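Local coordinates for xylose isomerase domain protein (Alicyclobacillus acidocaldarius subsp. acidocaldarius, PDB 3U0H) that is a TIM-barrel protein of the xylose isomerase-like family that probably acts as an isomerase, at residues 5-11 with 246-252; 30-35 with 60-65; 144-148 with 213-218; 206-210 with 220-224. One frame throughout, in Å; residues are numbered along the deposited sequence.

A TIM barrel separates its framework from its working rim, and the four contacts illustrate the division. Interactions 1 and 2 belong to the barrel wall: 5-11 closes the cylinder against 246-252 and, on its other side, bonds to 30-35, which in turn pairs with 60-65. Both rest on parallel backbone hydrogen bonds, and their side chains alternate between the barrel interior and the surrounding helices. Interactions 3 and 4 lie in the loops beyond the C-terminal strand ends, where stacked imidazoles, a single antiparallel bridge and buried charges replace regular pairing. Interactions 2 and 4 are buried, 1 and 3 only partly. Interaction 4 touches interaction 1 through Leu-252 O and Arg-221 N, 2.9 Å apart.

Interaction 1: 5-11 with 246-252; sequences EPCLHPT and PVAAEVL
Closure of a TIM barrel requires its first strand to meet its last, and here strand 5-8 runs parallel to strand 246-249. Their axes approach to 4.3 Å and cross at -43°, consistent with the twisted, staggered strands of a barrel. The register pairs Glu-5 with Pro-246, Pro-6 with Val-247 and Cys-7 with Ala-248, at CA-CA distances of 4.8, 5.0 and 4.5 Å. Glu-5, extended at phi/psi -135/156, accepts a hydrogen bond at O from Val-247 N (2.7 Å). Pro-6 has no amide proton to give; it lies on the same face as Val-247, toward helix 261-280. Cys-7 N then donates to Val-247 O (2.9 Å), while its t side chain turns to the other face, CB lying 3.7 Å from Pro-246 CB and 4.0 Å from Ala-248 CB. Farther on, regular pairing ceases, and Ala-249 centres an inverse gamma turn. His-9 (chi1 t, chi2 -91°) lays its ring over the Glu-250 side chain, a CH-pi contact with CB 4.0 Å from the centroid. A water joins the two residues, 2.5 Å from His-9 NE2 and 2.6 Å from Glu-250 OE2. Pro-10 opens a 3-10 segment that points the CA-to-CB bond of Thr-11 toward 246-252. In its p rotamer, Thr-11 shares a hydrogen bond with His-9 through OG1 and ND1 (3.1 Å), and the same OG1 accepts from Val-251 N at 3.0 Å.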
loop_
_atom_site.group_PDB
_atom_site.type_symbol
_atom_site.label_atom_id
_atom_site.label_comp_id
_atom_site.label_asym_id
_atom_site.label_seq_id
_atom_site.Cartn_x
_atom_site.Cartn_y
_atom_site.Cartn_z
ATOM N N GLU A 5 -16.521 -18.927 -23.687
ATOM C CA GLU A 5 -16.440 -19.092 -25.126
ATOM C C GLU A 5 -15.156 -19.637 -25.652
ATOM O O GLU A 5 -14.116 -19.458 -25.055
ATOM C CB GLU A 5 -16.579 -17.773 -25.804
ATOM C CG GLU A 5 -18.000 -17.356 -25.942
ATOM C CD GLU A 5 -18.064 -16.196 -26.870
ATOM O OE1 GLU A 5 -17.935 -16.472 -28.092
ATOM O OE2 GLU A 5 -18.168 -15.048 -26.359
ATOM N N PRO A 6 -15.217 -20.244 -26.841
ATOM C CA PRO A 6 -14.040 -20.812 -27.443
ATOM C C PRO A 6 -13.186 -19.687 -27.949
ATOM O O PRO A 6 -13.716 -18.663 -28.370
ATOM C CB PRO A 6 -14.592 -21.644 -28.586
ATOM C CG PRO A 6 -16.012 -21.889 -28.219
ATOM C CD PRO A 6 -16.437 -20.618 -27.568
ATOM N N CYS A 7 -11.878 -19.875 -27.880
ATOM C CA CYS A 7 -10.908 -18.865 -28.250
ATOM C C CYS A 7 -9.860 -19.557 -29.103
ATOM O O CYS A 7 -9.388 -20.638 -28.780
ATOM C CB CYS A 7 -10.253 -18.253 -27.005
ATOM S SG CYS A 7 -8.904 -17.061 -27.428
ATOM N N LEU A 8 -9.480 -18.944 -30.201
ATOM C CA LEU A 8 -8.489 -19.555 -31.086
ATOM C C LEU A 8 -7.079 -19.269 -30.553
ATOM O O LEU A 8 -6.789 -18.199 -30.011
ATOM C CB LEU A 8 -8.662 -19.034 -32.494
ATOM C CG LEU A 8 -7.834 -19.754 -33.562
ATOM C CD1 LEU A 8 -8.346 -21.172 -33.831
ATOM C CD2 LEU A 8 -7.824 -18.915 -34.827
ATOM N N HIS A 9 -6.231 -20.271 -30.663
ATOM C CA HIS A 9 -4.849 -20.162 -30.267
ATOM C C HIS A 9 -3.876 -20.514 -31.411
ATOM O O HIS A 9 -4.101 -21.463 -32.141
ATOM C CB HIS A 9 -4.620 -21.122 -29.143
ATOM C CG HIS A 9 -3.370 -20.862 -28.425
ATOM N ND1 HIS A 9 -2.226 -21.449 -28.766
ATOM C CD2 HIS A 9 -3.090 -20.022 -27.360
ATOM C CE1 HIS A 9 -1.232 -20.988 -27.942
ATOM N NE2 HIS A 9 -1.765 -20.129 -27.089
ATOM N N PRO A 10 -2.757 -19.793 -31.536
ATOM C CA PRO A 10 -1.806 -19.955 -32.650
ATOM C C PRO A 10 -1.309 -21.387 -32.944
ATOM O O PRO A 10 -1.137 -21.767 -34.131
ATOM C CB PRO A 10 -0.615 -19.120 -32.193
ATOM C CG PRO A 10 -1.200 -18.089 -31.295
ATOM C CD PRO A 10 -2.268 -18.806 -30.545
ATOM N N THR A 11 -1.104 -22.171 -31.880
ATOM C CA THR A 11 -0.703 -23.579 -32.012
ATOM C C THR A 11 -1.717 -24.440 -32.702
ATOM O O THR A 11 -1.382 -25.503 -33.150
ATOM C CB THR A 11 -0.502 -24.250 -30.658
ATOM O OG1 THR A 11 -1.752 -24.237 -29.950
ATOM C CG2 THR A 11 0.588 -23.529 -29.840
ATOM N N PRO A 246 -12.952 -16.413 -22.271
ATOM C CA PRO A 246 -12.419 -17.268 -23.315
ATOM C C PRO A 246 -11.708 -18.476 -22.798
ATOM O O PRO A 246 -10.992 -18.426 -21.758
ATOM C CB PRO A 246 -11.395 -16.364 -24.019
ATOM C CG PRO A 246 -11.027 -15.336 -22.996
ATOM C CD PRO A 246 -12.344 -15.072 -22.328
ATOM N N VAL A 247 -11.891 -19.543 -23.538
ATOM C CA VAL A 247 -11.206 -20.805 -23.309
ATOM C C VAL A 247 -10.405 -21.137 -24.548
ATOM O O VAL A 247 -10.966 -21.493 -25.600
ATOM C CB VAL A 247 -12.242 -21.885 -23.042
ATOM C CG1 VAL A 247 -11.611 -23.236 -22.845
ATOM C CG2 VAL A 247 -13.136 -21.477 -21.856
ATOM N N ALA A 248 -9.080 -21.043 -24.423
ATOM C CA ALA A 248 -8.195 -21.242 -25.576
ATOM C C ALA A 248 -7.637 -22.633 -25.663
ATOM O O ALA A 248 -7.159 -23.176 -24.667
ATOM C CB ALA A 248 -7.066 -20.260 -25.532
ATOM N N ALA A 249 -7.671 -23.212 -26.861
ATOM C CA ALA A 249 -7.063 -24.523 -27.090
ATOM C C ALA A 249 -5.567 -24.353 -27.367
ATOM O O ALA A 249 -5.155 -24.264 -28.537
ATOM C CB ALA A 249 -7.742 -25.231 -28.235
ATOM N N GLU A 250 -4.773 -24.261 -26.299
ATOM C CA GLU A 250 -3.281 -24.283 -26.383
ATOM C C GLU A 250 -2.825 -25.743 -26.512
ATOM O O GLU A 250 -2.796 -26.482 -25.514
ATOM C CB GLU A 250 -2.581 -23.604 -25.182
ATOM C CG GLU A 250 -1.028 -23.508 -25.359
ATOM C CD GLU A 250 -0.252 -22.813 -24.231
ATOM O OE1 GLU A 250 -0.186 -23.317 -23.080
ATOM O OE2 GLU A 250 0.361 -21.757 -24.510
ATOM N N VAL A 251 -2.504 -26.154 -27.744
ATOM C CA VAL A 251 -2.104 -27.533 -28.026
ATOM C C VAL A 251 -0.646 -27.536 -28.456
ATOM O O VAL A 251 -0.363 -27.610 -29.643
ATOM C CB VAL A 251 -3.038 -28.198 -29.048
ATOM C CG1 VAL A 251 -2.579 -29.610 -29.352
ATOM C CG2 VAL A 251 -4.466 -28.221 -28.492
ATOM N N LEU A 252 0.267 -27.371 -27.491
ATOM C CA LEU A 252 1.676 -27.318 -27.816
ATOM C C LEU A 252 2.032 -28.678 -28.433
ATOM O O LEU A 252 1.521 -29.689 -28.004
ATOM C CB LEU A 252 2.555 -27.012 -26.590
ATOM C CG LEU A 252 2.266 -25.703 -25.835
ATOM C CD1 LEU A 252 3.253 -25.527 -24.685
ATOM C CD2 LEU A 252 2.354 -24.468 -26.711
HETATM O O HOH W 1 -0.388 -19.390 -25.135
#

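Interaction 2: 30-35 with 60-65; sequences YRYVDV and GLVLAN. With EDO (1,2-ethanediol), chain F.
Val-62, Val-33 and Arg-31 lose the most surface where 30-35 and 60-65 pair as adjacent parallel strands of the barrel, joined through helices 37-47 and 49-57 in a right-handed beta-alpha-beta crossover. Gly-60, with phi/psi 66/31, ends the second helix in a Schellman motif, and the chain then extends. Tyr-32 pairs with Val-62 (CA-CA 4.8 Å) and Val-33 with Leu-63 (5.2 Å). Val-62 bonds through both its backbone N and its O: N donates to Arg-31 O at 2.7 Å, and O accepts from Val-33 N at 2.9 Å. In its t rotamer, Val-62 CG1 meets Tyr-32 CE1 at 3.4 Å, and CG2 lies 4.1 Å from Arg-31 NE, beside the guanidinium edge of an extended arginine that also packs on Arg-31 of the second subunit. Val-33 (m) points to the opposite face, where CG1 is 4.2 Å from Leu-61 CD2 and Phe-56 of helix 49-57 adds cover; Val-33 O continues the ladder by accepting from Ala-64 N at 2.8 Å. Beyond it, Val-35 O and Asn-65 O share a water at 2.5 and 3.0 Å. Asp-34, bonded through OD2 to Tyr-203 OH, accepts at OD1 from O1 of a 1,2-ethanediol (2.7 Å), probably a crystallisation additive. Backbone bonds and apolar packing thus give way at the C-terminal strand ends to a carboxylate and bound water, consistent with the polar mouth where TIM barrels place their active sites.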
loop_
_atom_site.group_PDB
_atom_site.type_symbol
_atom_site.label_atom_id
_atom_site.label_comp_id
_atom_site.label_asym_id
_atom_site.label_seq_id
_atom_site.Cartn_x
_atom_site.Cartn_y
_atom_site.Cartn_z
ATOM N N TYR A 30 -14.842 -17.900 -34.906
ATOM C CA TYR A 30 -14.462 -17.418 -33.567
ATOM C C TYR A 30 -14.670 -15.909 -33.439
ATOM O O TYR A 30 -14.683 -15.179 -34.446
ATOM C CB TYR A 30 -13.003 -17.673 -33.265
ATOM C CG TYR A 30 -12.597 -19.093 -33.071
ATOM C CD1 TYR A 30 -12.315 -19.896 -34.145
ATOM C CD2 TYR A 30 -12.408 -19.612 -31.833
ATOM C CE1 TYR A 30 -11.914 -21.200 -33.988
ATOM C CE2 TYR A 30 -11.984 -20.926 -31.663
ATOM C CZ TYR A 30 -11.739 -21.721 -32.758
ATOM O OH TYR A 30 -11.330 -23.050 -32.639
ATOM N N ARG A 31 -14.821 -15.451 -32.196
ATOM C CA ARG A 31 -14.820 -14.014 -31.835
ATOM C C ARG A 31 -13.557 -13.712 -30.984
ATOM O O ARG A 31 -12.832 -12.753 -31.226
ATOM C CB ARG A 31 -16.131 -13.692 -31.092
ATOM C CG ARG A 31 -16.194 -12.382 -30.324
ATOM C CD ARG A 31 -17.487 -12.310 -29.486
ATOM N NE ARG A 31 -17.351 -11.424 -28.318
ATOM C CZ ARG A 31 -18.235 -11.291 -27.327
ATOM N NH1 ARG A 31 -19.366 -11.997 -27.318
ATOM N NH2 ARG A 31 -17.982 -10.434 -26.336
ATOM N N TYR A 32 -13.280 -14.549 -30.000
ATOM C CA TYR A 32 -12.064 -14.403 -29.196
ATOM C C TYR A 32 -10.819 -15.005 -29.894
ATOM O O TYR A 32 -10.834 -16.185 -30.313
ATOM C CB TYR A 32 -12.219 -15.085 -27.847
ATOM C CG TYR A 32 -12.901 -14.245 -26.787
ATOM C CD1 TYR A 32 -12.304 -13.095 -26.262
ATOM C CD2 TYR A 32 -14.142 -14.623 -26.292
ATOM C CE1 TYR A 32 -12.948 -12.357 -25.271
ATOM C CE2 TYR A 32 -14.803 -13.891 -25.300
ATOM C CZ TYR A 32 -14.218 -12.769 -24.785
ATOM O OH TYR A 32 -14.930 -12.085 -23.813
ATOM N N VAL A 33 -9.753 -14.200 -30.010
ATOM C CA VAL A 33 -8.449 -14.689 -30.468
ATOM C C VAL A 33 -7.329 -14.381 -29.471
ATOM O O VAL A 33 -7.246 -13.286 -28.920
ATOM C CB VAL A 33 -8.065 -14.176 -31.848
ATOM C CG1 VAL A 33 -8.943 -14.847 -32.880
ATOM C CG2 VAL A 33 -8.129 -12.662 -31.913
ATOM N N ASP A 34 -6.536 -15.417 -29.215
ATOM C CA ASP A 34 -5.277 -15.322 -28.525
ATOM C C ASP A 34 -4.207 -15.040 -29.610
ATOM O O ASP A 34 -4.075 -15.765 -30.621
ATOM C CB ASP A 34 -4.999 -16.632 -27.781
ATOM C CG ASP A 34 -3.816 -16.516 -26.816
ATOM O OD1 ASP A 34 -2.823 -15.881 -27.177
ATOM O OD2 ASP A 34 -3.871 -17.041 -25.700
ATOM N N VAL A 35 -3.526 -13.930 -29.437
ATOM C CA VAL A 35 -2.447 -13.506 -30.313
ATOM C C VAL A 35 -1.308 -13.082 -29.403
ATOM O O VAL A 35 -1.505 -12.245 -28.554
ATOM C CB VAL A 35 -2.854 -12.320 -31.177
ATOM C CG1 VAL A 35 -1.678 -11.880 -32.071
ATOM C CG2 VAL A 35 -4.081 -12.680 -32.031
ATOM N N GLY A 60 -14.802 -8.469 -36.483
ATOM C CA GLY A 60 -15.565 -8.907 -35.316
ATOM C C GLY A 60 -14.731 -9.664 -34.274
ATOM O O GLY A 60 -15.272 -10.522 -33.582
ATOM N N LEU A 61 -13.436 -9.354 -34.126
ATOM C CA LEU A 61 -12.613 -10.123 -33.173
ATOM C C LEU A 61 -12.271 -9.389 -31.865
ATOM O O LEU A 61 -12.118 -8.200 -31.863
ATOM C CB LEU A 61 -11.318 -10.652 -33.849
ATOM C CG LEU A 61 -11.576 -11.560 -35.083
ATOM C CD1 LEU A 61 -10.307 -11.767 -35.874
ATOM C CD2 LEU A 61 -12.211 -12.904 -34.729
ATOM N N VAL A 62 -12.126 -10.147 -30.774
ATOM C CA VAL A 62 -11.695 -9.642 -29.493
ATOM C C VAL A 62 -10.402 -10.310 -28.997
ATOM O O VAL A 62 -10.317 -11.546 -28.896
ATOM C CB VAL A 62 -12.770 -9.868 -28.418
ATOM C CG1 VAL A 62 -12.205 -9.500 -27.037
ATOM C CG2 VAL A 62 -14.048 -9.048 -28.702
ATOM N N LEU A 63 -9.391 -9.491 -28.691
ATOM C CA LEU A 63 -8.098 -10.016 -28.195
ATOM C C LEU A 63 -8.365 -10.600 -26.838
ATOM O O LEU A 63 -8.814 -9.910 -25.971
ATOM C CB LEU A 63 -6.993 -8.943 -28.107
ATOM C CG LEU A 63 -5.603 -9.342 -27.551
ATOM C CD1 LEU A 63 -4.904 -10.242 -28.579
ATOM C CD2 LEU A 63 -4.696 -8.164 -27.176
ATOM N N ALA A 64 -8.051 -11.871 -26.660
ATOM C CA ALA A 64 -8.361 -12.598 -25.438
ATOM C C ALA A 64 -7.464 -12.232 -24.218
ATOM O O ALA A 64 -7.897 -12.336 -23.073
ATOM C CB ALA A 64 -8.224 -14.104 -25.732
ATOM N N ASN A 65 -6.187 -11.927 -24.459
ATOM C CA ASN A 65 -5.186 -11.899 -23.381
ATOM C C ASN A 65 -3.884 -11.255 -23.848
ATOM O O ASN A 65 -3.593 -11.177 -25.055
ATOM C CB ASN A 65 -4.906 -13.345 -22.975
ATOM C CG ASN A 65 -3.909 -13.504 -21.831
ATOM O OD1 ASN A 65 -4.047 -12.909 -20.736
ATOM N ND2 ASN A 65 -2.906 -14.357 -22.074
HETATM C C1 EDO F . 0.252 -15.976 -25.740
HETATM O O1 EDO F . -0.232 -16.651 -26.944
HETATM C C2 EDO F . -0.734 -14.933 -25.180
HETATM O O2 EDO F . -1.948 -15.501 -24.618
HETATM O O HOH W 2 -0.889 -11.226 -26.349
HETATM O O HOH W 3 -3.912 -13.201 -26.593
#

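Interaction 3: 144-148 with 213-218; sequences GPHHL and PEDAHD. With EDO (1,2-ethanediol), chain D.
Two beta-alpha loops at the C-terminal end of the TIM barrel meet through histidines, without regular pairing: 146-148 is a short 3-10 turn and 213-218 is irregular. His-147 (chi1 p) stacks face-to-face on His-217 (chi1 t), centroids 3.7 Å apart and planes at 13°, while His-146 (chi1 m) sets a ring face on Glu-214, whose CA lies 3.8 Å from the centroid in a CH-pi contact. Among polar links, Asp-218 N donates to His-147 NE2 at 3.0 Å, in line with the ring edge. A water accepts from His-146 N (3.0 Å) and donates to Pro-213 O (2.5 Å) and Ala-216 O (2.9 Å), filling the gap between the backbones. Apolar packing is lighter: Asp-218 CB lies 4.0 Å from Pro-145 CG and 4.1 Å from Leu-148 CD1. At Asp-218 OD1, a 1,2-ethanediol, probably from the crystallisation liquor, donates from O2 (2.7 Å), and Arg-221 forms a salt bridge. The contact joins the loops following strands 137-141 and 201-206 beside helix 180-185, whose His-182 and Thr-185 pack on Pro-145.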
loop_
_atom_site.group_PDB
_atom_site.type_symbol
_atom_site.label_atom_id
_atom_site.label_comp_id
_atom_site.label_asym_id
_atom_site.label_seq_id
_atom_site.Cartn_x
_atom_site.Cartn_y
_atom_site.Cartn_z
ATOM N N GLY A 144 2.110 -28.334 -14.468
ATOM C CA GLY A 144 1.974 -29.647 -13.805
ATOM C C GLY A 144 2.829 -30.839 -14.274
ATOM O O GLY A 144 3.051 -31.738 -13.492
ATOM N N PRO A 145 3.294 -30.875 -15.538
ATOM C CA PRO A 145 3.975 -32.093 -15.950
ATOM C C PRO A 145 5.337 -32.397 -15.283
ATOM O O PRO A 145 6.121 -31.497 -14.994
ATOM C CB PRO A 145 4.165 -31.908 -17.445
ATOM C CG PRO A 145 3.062 -31.035 -17.839
ATOM C CD PRO A 145 2.921 -30.073 -16.705
ATOM N N HIS A 146 5.602 -33.702 -15.128
ATOM C CA HIS A 146 6.563 -34.176 -14.133
ATOM C C HIS A 146 7.944 -34.072 -14.631
ATOM O O HIS A 146 8.854 -33.882 -13.842
ATOM C CB HIS A 146 6.246 -35.596 -13.675
ATOM C CG HIS A 146 4.947 -35.755 -12.886
ATOM N ND1 HIS A 146 4.841 -36.602 -11.847
ATOM C CD2 HIS A 146 3.690 -35.172 -13.041
ATOM C CE1 HIS A 146 3.598 -36.558 -11.345
ATOM N NE2 HIS A 146 2.885 -35.687 -12.080
ATOM N N HIS A 147 8.113 -34.158 -15.941
ATOM C CA HIS A 147 9.436 -34.102 -16.555
ATOM C C HIS A 147 10.062 -32.740 -16.354
ATOM O O HIS A 147 11.247 -32.597 -16.556
ATOM C CB HIS A 147 9.376 -34.478 -18.037
ATOM C CG HIS A 147 8.607 -33.503 -18.884
ATOM N ND1 HIS A 147 9.201 -32.464 -19.506
ATOM C CD2 HIS A 147 7.251 -33.416 -19.173
ATOM C CE1 HIS A 147 8.250 -31.717 -20.159
ATOM N NE2 HIS A 147 7.060 -32.319 -19.981
ATOM N N LEU A 148 9.284 -31.725 -15.923
ATOM C CA LEU A 148 9.854 -30.378 -15.674
ATOM C C LEU A 148 10.247 -30.203 -14.212
ATOM O O LEU A 148 10.746 -29.139 -13.818
ATOM C CB LEU A 148 8.893 -29.292 -16.142
ATOM C CG LEU A 148 8.577 -29.275 -17.650
ATOM C CD1 LEU A 148 7.414 -28.296 -17.918
ATOM C CD2 LEU A 148 9.755 -28.939 -18.582
ATOM N N PRO A 213 -1.179 -38.917 -15.903
ATOM C CA PRO A 213 -0.642 -37.693 -15.316
ATOM C C PRO A 213 0.876 -37.655 -15.186
ATOM O O PRO A 213 1.486 -36.610 -15.491
ATOM C CB PRO A 213 -1.302 -37.642 -13.907
ATOM C CG PRO A 213 -2.527 -38.536 -13.978
ATOM C CD PRO A 213 -2.269 -39.522 -15.091
ATOM N N GLU A 214 1.486 -38.746 -14.720
ATOM C CA GLU A 214 2.964 -38.775 -14.504
ATOM C C GLU A 214 3.750 -38.753 -15.792
ATOM O O GLU A 214 4.955 -38.485 -15.754
ATOM C CB GLU A 214 3.467 -40.032 -13.775
ATOM C CG GLU A 214 2.653 -40.491 -12.606
ATOM C CD GLU A 214 1.543 -41.374 -13.103
ATOM O OE1 GLU A 214 1.873 -42.542 -13.488
ATOM O OE2 GLU A 214 0.377 -40.857 -13.138
ATOM N N ASP A 215 3.101 -39.099 -16.905
ATOM C CA ASP A 215 3.773 -39.324 -18.176
ATOM C C ASP A 215 3.644 -38.160 -19.167
ATOM O O ASP A 215 4.573 -37.871 -19.976
ATOM C CB ASP A 215 3.190 -40.584 -18.823
ATOM C CG ASP A 215 3.378 -41.857 -17.966
ATOM O OD1 ASP A 215 4.328 -41.869 -17.147
ATOM O OD2 ASP A 215 2.576 -42.834 -18.136
ATOM N N ALA A 216 2.493 -37.488 -19.099
ATOM C CA ALA A 216 2.135 -36.513 -20.094
ATOM C C ALA A 216 3.271 -35.482 -20.248
ATOM O O ALA A 216 3.892 -35.059 -19.247
ATOM C CB ALA A 216 0.787 -35.878 -19.758
ATOM N N HIS A 217 3.616 -35.181 -21.507
ATOM C CA HIS A 217 4.661 -34.192 -21.822
ATOM C C HIS A 217 4.086 -32.865 -22.235
ATOM O O HIS A 217 3.216 -32.789 -23.086
ATOM C CB HIS A 217 5.585 -34.705 -22.897
ATOM C CG HIS A 217 6.890 -33.949 -22.992
ATOM N ND1 HIS A 217 6.967 -32.684 -23.491
ATOM C CD2 HIS A 217 8.211 -34.347 -22.716
ATOM C CE1 HIS A 217 8.276 -32.279 -23.501
ATOM N NE2 HIS A 217 9.029 -33.298 -23.021
ATOM N N ASP A 218 4.612 -31.817 -21.626
ATOM C CA ASP A 218 4.147 -30.455 -21.781
ATOM C C ASP A 218 4.092 -29.971 -23.189
ATOM O O ASP A 218 3.258 -29.101 -23.510
ATOM C CB ASP A 218 5.061 -29.528 -20.997
ATOM C CG ASP A 218 4.567 -28.148 -20.958
ATOM O OD1 ASP A 218 3.439 -27.904 -20.480
ATOM O OD2 ASP A 218 5.312 -27.286 -21.423
HETATM C C1 EDO D . 3.867 -23.280 -21.041
HETATM O O1 EDO D . 4.535 -23.799 -22.194
HETATM C C2 EDO D . 4.222 -24.229 -19.908
HETATM O O2 EDO D . 3.233 -25.260 -19.853
HETATM O O HOH W 4 3.552 -35.509 -16.394
#

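Interaction 4: 206-210 with 220-224; sequences INDTR and KRLLP
Both segments are largely extended but irregular, and their end-to-end directions diverge by 115°, so they share a single bridge rather than a ladder. That bridge is antiparallel and hydrogen-bonded, between Asp-208 and Leu-222, CA-CA 4.9 Å: Asp-208 N donates to Leu-222 O at 3.2 Å and Leu-222 N to Asp-208 O at 3.1 Å. Toward the barrel, Asn-207 and Pro-224 bring their CA atoms within 4.2 Å, and Pro-224 CG packs 4.1 Å from Ile-206 CG2. Leu-222 (m,t) reaches the other way, its CD1 lying 4.1 Å from Arg-210 CG. Asp-208, with chi1 between wells at -134°, folds OD1 back to accept from Thr-209 N (2.9 Å), and Ile-229 N bonds it too. Asn-207 ND2 and Arg-221 NH1 approach to 3.2 Å, but both are donors, consistent with a shared partner, Asp-179, which hydrogen-bonds the amide and salt-bridges the guanidinium; the amide also bonds Glu-250 O. Arg-221 also pairs with Asp-218 and makes a cation-pi contact with Tyr-181. The arrangement is a long beta-alpha loop of a TIM barrel doubling back on itself after strand 201-206, placing a buried charge network at its C-terminal end, where enzymes of this fold have their active sites.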
loop_
_atom_site.group_PDB
_atom_site.type_symbol
_atom_site.label_atom_id
_atom_site.label_comp_id
_atom_site.label_asym_id
_atom_site.label_seq_id
_atom_site.Cartn_x
_atom_site.Cartn_y
_atom_site.Cartn_z
ATOM N N ILE A 206 -7.507 -25.082 -22.597
ATOM C CA ILE A 206 -7.989 -26.445 -22.775
ATOM C C ILE A 206 -7.158 -27.268 -23.835
ATOM O O ILE A 206 -6.550 -26.707 -24.723
ATOM C CB ILE A 206 -9.510 -26.364 -23.078
ATOM C CG1 ILE A 206 -10.192 -27.691 -22.767
ATOM C CG2 ILE A 206 -9.769 -25.837 -24.479
ATOM C CD1 ILE A 206 -11.692 -27.612 -22.572
ATOM N N ASN A 207 -7.138 -28.603 -23.708
ATOM C CA ASN A 207 -6.264 -29.528 -24.499
ATOM C C ASN A 207 -6.492 -30.916 -23.916
ATOM O O ASN A 207 -7.369 -31.084 -23.047
ATOM C CB ASN A 207 -4.761 -29.139 -24.414
ATOM C CG ASN A 207 -4.382 -28.749 -23.001
ATOM O OD1 ASN A 207 -4.556 -29.568 -22.082
ATOM N ND2 ASN A 207 -4.023 -27.476 -22.793
ATOM N N ASP A 208 -5.720 -31.904 -24.380
ATOM C CA ASP A 208 -5.904 -33.307 -23.983
ATOM C C ASP A 208 -4.627 -34.142 -24.051
ATOM O O ASP A 208 -3.612 -33.671 -24.498
ATOM C CB ASP A 208 -7.002 -33.971 -24.850
ATOM C CG ASP A 208 -7.995 -34.784 -24.029
ATOM O OD1 ASP A 208 -7.579 -35.348 -22.990
ATOM O OD2 ASP A 208 -9.188 -34.855 -24.437
ATOM N N THR A 209 -4.700 -35.383 -23.581
ATOM C CA THR A 209 -3.594 -36.342 -23.619
ATOM C C THR A 209 -4.079 -37.739 -23.319
ATOM O O THR A 209 -4.992 -37.900 -22.507
ATOM C CB THR A 209 -2.542 -36.038 -22.533
ATOM O OG1 THR A 209 -1.354 -36.731 -22.871
ATOM C CG2 THR A 209 -3.014 -36.487 -21.121
ATOM N N ARG A 210 -3.418 -38.762 -23.891
ATOM C CA ARG A 210 -3.751 -40.180 -23.569
ATOM C C ARG A 210 -2.814 -40.768 -22.556
ATOM O O ARG A 210 -3.005 -41.888 -22.098
ATOM C CB ARG A 210 -3.750 -41.027 -24.809
ATOM C CG ARG A 210 -4.858 -40.667 -25.781
ATOM C CD ARG A 210 -4.899 -41.752 -26.852
ATOM N NE ARG A 210 -5.906 -41.490 -27.837
ATOM C CZ ARG A 210 -6.240 -42.325 -28.793
ATOM N NH1 ARG A 210 -5.662 -43.526 -28.916
ATOM N NH2 ARG A 210 -7.177 -41.958 -29.639
ATOM N N LYS A 220 3.960 -32.007 -25.970
ATOM C CA LYS A 220 3.366 -33.035 -26.855
ATOM C C LYS A 220 1.872 -33.306 -26.526
ATOM O O LYS A 220 1.521 -34.355 -26.021
ATOM C CB LYS A 220 4.166 -34.350 -26.743
ATOM C CG LYS A 220 5.647 -34.132 -26.914
ATOM C CD LYS A 220 6.486 -35.405 -26.878
ATOM C CE LYS A 220 7.927 -35.087 -26.487
ATOM N NZ LYS A 220 8.690 -36.285 -26.054
ATOM N N ARG A 221 1.032 -32.305 -26.786
ATOM C CA ARG A 221 -0.373 -32.295 -26.431
ATOM C C ARG A 221 -1.311 -32.638 -27.611
ATOM O O ARG A 221 -0.936 -32.674 -28.776
ATOM C CB ARG A 221 -0.770 -30.902 -25.871
ATOM C CG ARG A 221 0.171 -30.275 -24.811
ATOM C CD ARG A 221 -0.456 -29.051 -24.144
ATOM N NE ARG A 221 0.452 -28.496 -23.169
ATOM C CZ ARG A 221 0.201 -27.412 -22.442
ATOM N NH1 ARG A 221 -0.946 -26.743 -22.613
ATOM N NH2 ARG A 221 1.090 -27.011 -21.539
ATOM N N LEU A 222 -2.561 -32.901 -27.281
ATOM C CA LEU A 222 -3.558 -33.321 -28.268
ATOM C C LEU A 222 -4.699 -32.280 -28.284
ATOM O O LEU A 222 -4.797 -31.398 -27.389
ATOM C CB LEU A 222 -4.073 -34.695 -27.886
ATOM C CG LEU A 222 -3.177 -35.926 -28.028
ATOM C CD1 LEU A 222 -4.022 -37.186 -27.849
ATOM C CD2 LEU A 222 -2.463 -35.982 -29.376
ATOM N N LEU A 223 -5.524 -32.371 -29.318
ATOM C CA LEU A 223 -6.686 -31.529 -29.465
ATOM C C LEU A 223 -7.677 -31.850 -28.399
ATOM O O LEU A 223 -7.897 -33.035 -28.131
ATOM C CB LEU A 223 -7.390 -31.803 -30.778
ATOM C CG LEU A 223 -6.561 -31.615 -32.043
ATOM C CD1 LEU A 223 -7.466 -31.826 -33.281
ATOM C CD2 LEU A 223 -5.888 -30.241 -32.003
ATOM N N PRO A 224 -8.334 -30.811 -27.833
ATOM C CA PRO A 224 -9.407 -31.076 -26.859
ATOM C C PRO A 224 -10.323 -32.208 -27.327
ATOM O O PRO A 224 -10.807 -32.181 -28.466
ATOM C CB PRO A 224 -10.178 -29.769 -26.823
ATOM C CG PRO A 224 -9.185 -28.741 -27.252
ATOM C CD PRO A 224 -8.346 -29.410 -28.286
#